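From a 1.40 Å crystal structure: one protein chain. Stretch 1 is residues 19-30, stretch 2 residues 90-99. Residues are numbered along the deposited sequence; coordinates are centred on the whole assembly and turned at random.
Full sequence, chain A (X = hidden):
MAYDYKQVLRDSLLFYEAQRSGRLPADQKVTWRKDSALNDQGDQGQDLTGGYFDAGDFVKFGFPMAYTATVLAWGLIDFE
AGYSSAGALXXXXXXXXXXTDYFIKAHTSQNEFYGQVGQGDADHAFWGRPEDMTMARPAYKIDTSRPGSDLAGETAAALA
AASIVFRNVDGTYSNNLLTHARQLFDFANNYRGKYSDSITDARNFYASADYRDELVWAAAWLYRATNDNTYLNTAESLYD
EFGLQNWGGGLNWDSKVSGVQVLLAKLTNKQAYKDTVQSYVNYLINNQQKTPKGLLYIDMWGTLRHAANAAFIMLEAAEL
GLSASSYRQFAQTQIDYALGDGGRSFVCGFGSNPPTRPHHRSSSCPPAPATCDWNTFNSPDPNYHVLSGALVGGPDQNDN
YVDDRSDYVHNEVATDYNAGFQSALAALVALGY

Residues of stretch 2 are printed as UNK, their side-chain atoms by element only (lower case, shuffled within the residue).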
# COMPACT_ATOMS: atom_id res chain seq x y z
N GLN A 19 3.38 -1.12 -11.88
CA GLN A 19 4.32 -0.51 -10.93
C GLN A 19 5.56 -1.36 -10.69
O GLN A 19 6.45 -0.96 -9.93
CB GLN A 19 3.63 -0.27 -9.59
CG GLN A 19 2.50 0.74 -9.63
CD GLN A 19 2.96 2.12 -10.07
OE1 GLN A 19 2.81 2.49 -11.23
NE2 GLN A 19 3.56 2.87 -9.15
N ARG A 20 5.63 -2.53 -11.31
CA ARG A 20 6.77 -3.41 -11.11
C ARG A 20 8.10 -2.88 -11.62
O ARG A 20 8.20 -2.37 -12.74
CB ARG A 20 6.51 -4.77 -11.76
CG ARG A 20 5.43 -5.58 -11.09
CD ARG A 20 5.12 -6.82 -11.90
NE ARG A 20 4.17 -7.69 -11.20
CZ ARG A 20 3.73 -8.85 -11.68
NH1 ARG A 20 4.15 -9.28 -12.86
NH2 ARG A 20 2.88 -9.57 -10.97
N SER A 21 9.12 -3.00 -10.78
CA SER A 21 10.47 -2.59 -11.12
C SER A 21 11.28 -3.88 -11.32
O SER A 21 10.91 -4.93 -10.79
CB SER A 21 11.08 -1.76 -9.98
OG SER A 21 12.41 -1.38 -10.29
N GLY A 22 12.36 -3.80 -12.09
CA GLY A 22 13.20 -4.96 -12.31
C GLY A 22 12.89 -5.76 -13.56
O GLY A 22 12.32 -5.24 -14.52
N ARG A 23 13.28 -7.03 -13.56
CA ARG A 23 13.03 -7.91 -14.69
C ARG A 23 11.61 -8.45 -14.60
O ARG A 23 11.24 -9.12 -13.63
CB ARG A 23 14.04 -9.07 -14.68
CG ARG A 23 13.99 -9.94 -15.92
CD ARG A 23 15.09 -11.00 -15.94
NE ARG A 23 16.43 -10.41 -15.99
CZ ARG A 23 17.12 -10.01 -14.92
NH1 ARG A 23 16.59 -10.12 -13.71
NH2 ARG A 23 18.33 -9.48 -15.07
N LEU A 24 10.81 -8.16 -15.62
CA LEU A 24 9.42 -8.60 -15.64
C LEU A 24 9.29 -10.05 -16.12
O LEU A 24 10.03 -10.50 -16.99
CB LEU A 24 8.60 -7.67 -16.53
CG LEU A 24 8.74 -6.19 -16.14
CD1 LEU A 24 7.92 -5.33 -17.08
CD2 LEU A 24 8.30 -5.98 -14.69
N PRO A 25 8.33 -10.79 -15.54
CA PRO A 25 8.10 -12.19 -15.91
C PRO A 25 7.52 -12.38 -17.30
O PRO A 25 6.90 -11.48 -17.87
CB PRO A 25 7.16 -12.68 -14.81
CG PRO A 25 6.33 -11.47 -14.55
CD PRO A 25 7.37 -10.36 -14.51
N ALA A 26 7.71 -13.58 -17.84
CA ALA A 26 7.21 -13.91 -19.17
C ALA A 26 5.69 -13.79 -19.24
O ALA A 26 5.14 -13.48 -20.30
CB ALA A 26 7.65 -15.32 -19.56
N ASP A 27 5.01 -14.03 -18.12
CA ASP A 27 3.56 -13.96 -18.11
C ASP A 27 3.00 -12.60 -17.71
O ASP A 27 1.83 -12.49 -17.33
CB ASP A 27 2.97 -15.05 -17.21
CG ASP A 27 3.33 -14.87 -15.75
OD1 ASP A 27 4.00 -13.88 -15.40
OD2 ASP A 27 2.93 -15.73 -14.93
N GLN A 28 3.83 -11.56 -17.79
CA GLN A 28 3.40 -10.21 -17.46
C GLN A 28 2.17 -9.88 -18.32
O GLN A 28 2.16 -10.18 -19.51
CB GLN A 28 4.53 -9.22 -17.76
CG GLN A 28 4.15 -7.74 -17.69
CD GLN A 28 4.33 -7.12 -16.31
OE1 GLN A 28 4.05 -5.94 -16.11
NE2 GLN A 28 4.80 -7.92 -15.35
N LYS A 29 1.15 -9.28 -17.72
CA LYS A 29 -0.06 -8.93 -18.45
C LYS A 29 -0.02 -7.49 -18.96
O LYS A 29 -0.56 -7.19 -20.02
CB LYS A 29 -1.29 -9.16 -17.56
CG LYS A 29 -1.54 -10.64 -17.29
CD LYS A 29 -2.67 -10.90 -16.31
CE LYS A 29 -2.80 -12.39 -16.05
NZ LYS A 29 -3.88 -12.71 -15.07
N VAL A 30 0.60 -6.60 -18.20
CA VAL A 30 0.74 -5.21 -18.62
C VAL A 30 2.05 -5.21 -19.41
O VAL A 30 3.13 -4.89 -18.89
CB VAL A 30 0.83 -4.27 -17.40
CG1 VAL A 30 1.04 -2.83 -17.87
CG2 VAL A 30 -0.46 -4.37 -16.59
N UNK A 90 -4.09 -16.48 -7.65
CA UNK A 90 -2.68 -16.59 -8.02
C UNK A 90 -2.06 -15.21 -8.21
O UNK A 90 -0.97 -14.93 -7.69
c UNK A 90 -2.54 -17.40 -9.31
o UNK A 90 -3.05 -19.28 -7.94
o UNK A 90 -2.83 -19.62 -10.10
c UNK A 90 -2.83 -18.88 -9.10
N UNK A 91 -2.74 -14.34 -8.94
CA UNK A 91 -2.22 -12.99 -9.17
C UNK A 91 -2.13 -12.21 -7.86
O UNK A 91 -1.21 -11.43 -7.66
o UNK A 91 -1.97 -13.58 -11.82
o UNK A 91 -3.37 -12.06 -12.54
c UNK A 91 -2.78 -12.66 -11.62
c UNK A 91 -3.08 -12.24 -10.19
N UNK A 92 -3.10 -12.42 -6.98
CA UNK A 92 -3.07 -11.73 -5.70
C UNK A 92 -1.82 -12.11 -4.93
O UNK A 92 -1.15 -11.26 -4.34
N UNK A 93 -1.50 -13.40 -4.91
CA UNK A 93 -0.31 -13.88 -4.23
C UNK A 93 0.93 -13.30 -4.90
O UNK A 93 1.88 -12.90 -4.22
c UNK A 93 -2.83 -19.38 -2.72
n UNK A 93 -2.60 -20.10 -3.81
c UNK A 93 -1.32 -16.04 -3.35
c UNK A 93 -0.27 -15.41 -4.25
c UNK A 93 -1.45 -17.53 -3.61
n UNK A 93 -2.30 -18.16 -2.60
n UNK A 93 -3.58 -19.87 -1.75
N UNK A 94 0.93 -13.25 -6.23
CA UNK A 94 2.07 -12.71 -6.96
C UNK A 94 2.33 -11.25 -6.63
O UNK A 94 3.48 -10.82 -6.57
n UNK A 94 3.14 -16.33 -10.74
c UNK A 94 1.82 -15.71 -11.05
c UNK A 94 1.73 -14.30 -10.50
c UNK A 94 1.93 -14.27 -9.00
c UNK A 94 1.85 -12.85 -8.47
N UNK A 95 1.26 -10.49 -6.41
CA UNK A 95 1.39 -9.07 -6.09
C UNK A 95 2.10 -8.90 -4.75
O UNK A 95 2.90 -7.98 -4.56
c UNK A 95 0.02 -8.41 -6.05
N UNK A 96 1.80 -9.78 -3.80
CA UNK A 96 2.43 -9.72 -2.49
C UNK A 96 3.88 -10.18 -2.61
O UNK A 96 4.79 -9.52 -2.10
c UNK A 96 1.68 -10.63 -1.49
c UNK A 96 0.31 -10.06 -1.19
c UNK A 96 2.49 -10.76 -0.20
N UNK A 97 4.10 -11.29 -3.31
CA UNK A 97 5.45 -11.82 -3.45
C UNK A 97 6.40 -10.88 -4.19
O UNK A 97 7.60 -10.88 -3.93
c UNK A 97 5.40 -13.18 -4.16
c UNK A 97 6.51 -15.39 -4.59
n UNK A 97 8.88 -15.75 -5.31
c UNK A 97 7.78 -16.21 -4.43
c UNK A 97 6.71 -13.94 -4.15
N UNK A 98 5.87 -10.07 -5.10
CA UNK A 98 6.74 -9.15 -5.83
C UNK A 98 7.39 -8.20 -4.83
O UNK A 98 8.55 -7.81 -4.98
c UNK A 98 7.46 -6.49 -7.77
c UNK A 98 8.98 -7.67 -10.83
c UNK A 98 5.96 -8.36 -6.88
c UNK A 98 7.17 -9.55 -9.70
c UNK A 98 7.38 -8.32 -9.06
c UNK A 98 6.87 -7.72 -7.87
c UNK A 98 8.75 -8.88 -11.43
n UNK A 98 8.31 -6.29 -8.83
c UNK A 98 7.86 -9.82 -10.88
c UNK A 98 8.29 -7.40 -9.64
N UNK A 99 6.65 -7.84 -3.79
CA UNK A 99 7.17 -6.94 -2.77
C UNK A 99 8.07 -7.68 -1.78
O UNK A 99 9.18 -7.23 -1.50
c UNK A 99 6.02 -6.27 -2.03
O HOH W 1 4.44 -14.18 -12.76
O HOH W 2 3.84 -18.22 -13.17

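Position 90 carries two side-chain carbons, the second bearing two oxygens. A carboxylate one carbon beyond CB identifies D90, whose nearest side-chain approach to stretch 1 is 7.5 Å, from D90 CB to K29 NZ.

Position 91 repeats the pattern: two carbons, then two oxygens on the second. One of these oxygens lies 2.7 Å from K29 NZ, a distance that fits a carboxylate facing an ammonium group. The residue is D91, and K29 NZ donates a hydrogen bond to D91 OD1 at 2.7 Å within a salt bridge. The K29 chain reaches this far because chi2 to chi4 are all t.

Position 92 has no side-chain atoms, so it is G92. Even an ideal CB here would find nothing of stretch 1 within 5.5 Å.

Position 93 shows three carbons, a nitrogen, and a carbon carrying two more nitrogens. This guanidinium defines R93, which is out of reach of stretch 1.

At position 94, four carbons in a row end in a nitrogen. CB points toward stretch 1, and the last carbon comes to 4.0 Å from D27 OD2. The chain is that of lysine, K94. Its NZ is 4.2 Å from D27 OD2, beyond a salt bridge, and waters span the gap: water 2 donates to D27 OD2 (3.2 Å) and accepts from K94 NZ (3.2 Å), while water 1 donates to D27 OD1 (2.7 Å) and accepts weakly from K94 NZ (3.2 Å).

Position 95 has a single carbon, hence A95; its CB points sideways and lies 5.8 Å from R20 NH2. Position 96 has one carbon bearing two more, the branched pattern of V96, out of reach. Position 97 again has four carbons in a row and a terminal nitrogen, giving K97, also out of reach.

Position 98 has one carbon followed by fused five- and six-membered rings holding eight carbons and one nitrogen. This indole can only be W98. One face receives R20: R20 CG sits 3.7 Å from the centroid of the five-membered ring, 12° off its normal, and the guanidinium lies flat on the indole, with planes at 6° and centres 4.6 Å apart. R20 CZ is 31° off the normal of the six-membered ring, so the cation-pi contact is off-centre. At the ring edge are S21 O, 3.4 Å from W98 CZ2, and R23 O, 3.3 Å from W98 CH2. P25 CD adds an apolar contact 3.7 Å from W98 CH2.

Position 99 has one side-chain carbon, A99, out of reach.

The contact therefore uses one side of a helix, with 91, 94 and 98 spaced by three and four residues. Backbone bonds such as W98 N to K94 O (2.9 Å) hold that spacing. W98 gives the largest covered area, 133 Å², and R20, with 74 Å², is its chief partner. Across the helix-facing loop, the P25 to Q28 type I turn, closed by Q28 N to P25 O (3.1 Å), places D27 near K94, and K29 follows to engage D91. Stacking is thus joined by a direct salt bridge and a water-mediated link.

Stretch 2 90-99: DDGRKAVKWA
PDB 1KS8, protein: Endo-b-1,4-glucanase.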